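Local coordinates for nuclear inclusion protein A (Tobacco vein mottling virus, PDB 3MMG) that probably cleaves peptide bonds as a 3C-type cysteine protease of peptidase family C4, with a chymotrypsin-like fold, at residues R108-V112 with H142-T146. The protein carries 3 engineered substitutions. Sequence-based numbering, arbitrary orientation.
Sequences RVCMV and HWITT
Met111 and Ile144 carry most of this buried, apolar contact, the CB of each directed toward the other segment. Ile144 lays its CD1 against the strand backbone. That methyl is 3.7 Å from Met111 N and 3.8 Å from Val109 O. It also lies 4.1 Å from Met111 CB, while CG2 of Val109 borders it more loosely.

Met111 reaches further along 142-146. Its chain runs extended as far as SD, then bends at chi3 (-62°), which brings CE against the His142 and Thr146 side chains. CE is 3.6 Å from Thr146 CG2 and 3.8 Å from His142 CE1, approaching the imidazole obliquely. The methionine crosses both side chains at about a right angle.

The ring it touches is held from two sides. Ile144 N donates to His142 ND1 at 3.1 Å, 9° out of the ring plane, with an N-H...N angle of 158°. This bond spans Trp143 and ties the ring to the backbone two residues on. His142 NE2 is hydrogen-bonded to His167 ND1. Thr146 turns CG2 to the methionine, while its OG1 hydrogen-bonds a polar side chain of the bound peptide. Thr146 and His167 probably line the S1 pocket, as in related potyviral proteases, and this contact would back it.

Strand 109-116 belongs to the six-stranded antiparallel barrel, consistent with the C-terminal barrel of chymotrypsin-like proteases. Segment 142-146 leaves strand 139-142 and begins the loop toward strand 154-157. Leu155 of that strand touches Val109, Met111 and Ile144, Ser126 OG of strand 121-133 hydrogen-bonds Met111 N, and Asn177 of strand 177-181 touches His142 and Thr146.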
ATOM      1  N   ARG A 108      17.288   3.162   2.446  1.00  8.94           N
ATOM      2  CA  ARG A 108      16.699   4.313   1.785  1.00  8.46           C
ATOM      3  C   ARG A 108      15.675   3.721   0.821  1.00  8.78           C
ATOM      4  O   ARG A 108      15.806   2.561   0.395  1.00  7.97           O
ATOM      5  CB  ARG A 108      17.770   5.096   1.020  1.00  9.70           C
ATOM      6  CG  ARG A 108      18.898   5.571   1.963  1.00  8.45           C
ATOM      7  CD  ARG A 108      19.840   6.532   1.279  1.00 11.88           C
ATOM      8  NE  ARG A 108      20.655   5.909   0.230  1.00 14.15           N
ATOM      9  CZ  ARG A 108      21.827   5.308   0.453  1.00 18.23           C
ATOM     10  NH1 ARG A 108      22.298   5.208   1.695  1.00 16.61           N
ATOM     11  NH2 ARG A 108      22.533   4.799  -0.556  1.00 18.32           N
ATOM     12  N   VAL A 109      14.655   4.510   0.495  1.00  8.50           N
ATOM     13  CA  VAL A 109      13.524   3.965  -0.282  1.00  8.37           C
ATOM     14  C   VAL A 109      13.204   4.770  -1.536  1.00  9.25           C
ATOM     15  O   VAL A 109      13.396   5.994  -1.571  1.00  9.15           O
ATOM     16  CB  VAL A 109      12.213   3.832   0.566  1.00  8.49           C
ATOM     17  CG1 VAL A 109      12.386   2.818   1.707  1.00 11.41           C
ATOM     18  CG2 VAL A 109      11.758   5.202   1.093  1.00  8.55           C
ATOM     19  N   CYS A 110      12.750   4.058  -2.580  0.50  9.47           N
ATOM     20  CA  CYS A 110      12.104   4.673  -3.770  0.50  9.29           C
ATOM     21  C   CYS A 110      10.642   4.279  -3.848  0.50  9.20           C
ATOM     22  O   CYS A 110      10.300   3.118  -3.586  0.50  8.91           O
ATOM     23  CB  CYS A 110      12.746   4.199  -5.075  0.50  9.72           C
ATOM     24  SG  CYS A 110      14.419   4.717  -5.351  0.50 11.67           S
ATOM     25  N   MET A 111       9.782   5.210  -4.271  1.00  8.83           N
ATOM     26  CA  MET A 111       8.394   4.863  -4.497  1.00  9.30           C
ATOM     27  C   MET A 111       8.300   4.288  -5.897  1.00  9.51           C
ATOM     28  O   MET A 111       8.921   4.801  -6.843  1.00  8.75           O
ATOM     29  CB  MET A 111       7.510   6.090  -4.306  1.00  9.87           C
ATOM     30  CG  MET A 111       6.019   5.745  -4.354  1.00  9.38           C
ATOM     31  SD  MET A 111       5.001   7.187  -3.931  1.00 13.44           S
ATOM     32  CE  MET A 111       5.515   7.519  -2.253  1.00 12.60           C
ATOM     33  N   VAL A 112       7.512   3.227  -6.026  1.00  9.38           N
ATOM     34  CA  VAL A 112       7.317   2.576  -7.317  1.00  9.59           C
ATOM     35  C   VAL A 112       5.829   2.627  -7.672  1.00 10.78           C
ATOM     36  O   VAL A 112       4.973   2.398  -6.815  1.00 10.71           O
ATOM     37  CB  VAL A 112       7.784   1.125  -7.271  1.00 10.36           C
ATOM     38  CG1 VAL A 112       7.392   0.424  -8.578  1.00 11.65           C
ATOM     39  CG2 VAL A 112       9.293   1.057  -7.061  1.00  9.16           C
ATOM     40  N   HIS A 142       9.047   9.923   5.041  1.00  9.72           N
ATOM     41  CA  HIS A 142       9.843   9.980   3.822  1.00  9.00           C
ATOM     42  C   HIS A 142       9.640  11.350   3.176  1.00  9.95           C
ATOM     43  O   HIS A 142       8.720  12.099   3.556  1.00 10.27           O
ATOM     44  CB  HIS A 142       9.492   8.806   2.854  1.00  9.20           C
ATOM     45  CG  HIS A 142       8.145   8.924   2.198  1.00  9.45           C
ATOM     46  ND1 HIS A 142       7.936   9.694   1.075  1.00  8.74           N
ATOM     47  CD2 HIS A 142       6.955   8.334   2.475  1.00 11.18           C
ATOM     48  CE1 HIS A 142       6.669   9.600   0.706  1.00  9.67           C
ATOM     49  NE2 HIS A 142       6.048   8.788   1.542  1.00  8.67           N
ATOM     50  N   TRP A 143      10.522  11.677   2.230  1.00  9.23           N
ATOM     51  CA  TRP A 143      10.521  12.989   1.574  1.00 10.72           C
ATOM     52  C   TRP A 143      10.227  12.979   0.060  1.00 10.51           C
ATOM     53  O   TRP A 143      10.603  13.925  -0.640  1.00 12.17           O
ATOM     54  CB  TRP A 143      11.828  13.729   1.884  1.00 11.09           C
ATOM     55  CG  TRP A 143      11.859  14.225   3.320  1.00 12.66           C
ATOM     56  CD1 TRP A 143      11.505  15.474   3.763  1.00 12.99           C
ATOM     57  CD2 TRP A 143      12.226  13.472   4.488  1.00 12.94           C
ATOM     58  NE1 TRP A 143      11.640  15.543   5.134  1.00 13.76           N
ATOM     59  CE2 TRP A 143      12.074  14.329   5.603  1.00 13.77           C
ATOM     60  CE3 TRP A 143      12.665  12.161   4.702  1.00 13.24           C
ATOM     61  CZ2 TRP A 143      12.365  13.912   6.910  1.00 14.00           C
ATOM     62  CZ3 TRP A 143      12.960  11.742   6.012  1.00 12.98           C
ATOM     63  CH2 TRP A 143      12.797  12.622   7.096  1.00 14.75           C
ATOM     64  N   ILE A 144       9.539  11.942  -0.423  1.00 10.01           N
ATOM     65  CA  ILE A 144       9.201  11.817  -1.848  1.00 10.28           C
ATOM     66  C   ILE A 144       7.883  12.551  -2.095  1.00 10.11           C
ATOM     67  O   ILE A 144       6.898  12.314  -1.401  1.00 10.39           O
ATOM     68  CB  ILE A 144       9.064  10.328  -2.273  1.00 10.15           C
ATOM     69  CG1 ILE A 144      10.371   9.563  -1.978  1.00  9.97           C
ATOM     70  CG2 ILE A 144       8.647  10.207  -3.780  1.00  9.41           C
ATOM     71  CD1 ILE A 144      10.237   8.034  -1.906  1.00 11.40           C
ATOM     72  N   THR A 145       7.899  13.443  -3.078  1.00 11.19           N
ATOM     73  CA  THR A 145       6.694  14.160  -3.516  1.00 11.82           C
ATOM     74  C   THR A 145       5.544  13.195  -3.833  1.00 12.61           C
ATOM     75  O   THR A 145       5.716  12.245  -4.600  1.00 11.87           O
ATOM     76  CB  THR A 145       7.014  15.063  -4.745  1.00 12.45           C
ATOM     77  OG1 THR A 145       7.914  16.099  -4.342  1.00 12.95           O
ATOM     78  CG2 THR A 145       5.734  15.687  -5.343  1.00 14.36           C
ATOM     79  N   THR A 146       4.376  13.468  -3.237  1.00 13.64           N
ATOM     80  CA  THR A 146       3.176  12.695  -3.504  1.00 15.53           C
ATOM     81  C   THR A 146       1.961  13.601  -3.709  1.00 17.61           C
ATOM     82  O   THR A 146       1.900  14.723  -3.191  1.00 19.43           O
ATOM     83  CB  THR A 146       2.848  11.749  -2.334  1.00 16.08           C
ATOM     84  OG1 THR A 146       2.774  12.523  -1.135  1.00 17.26           O
ATOM     85  CG2 THR A 146       3.922  10.736  -2.146  1.00 14.98           C
TER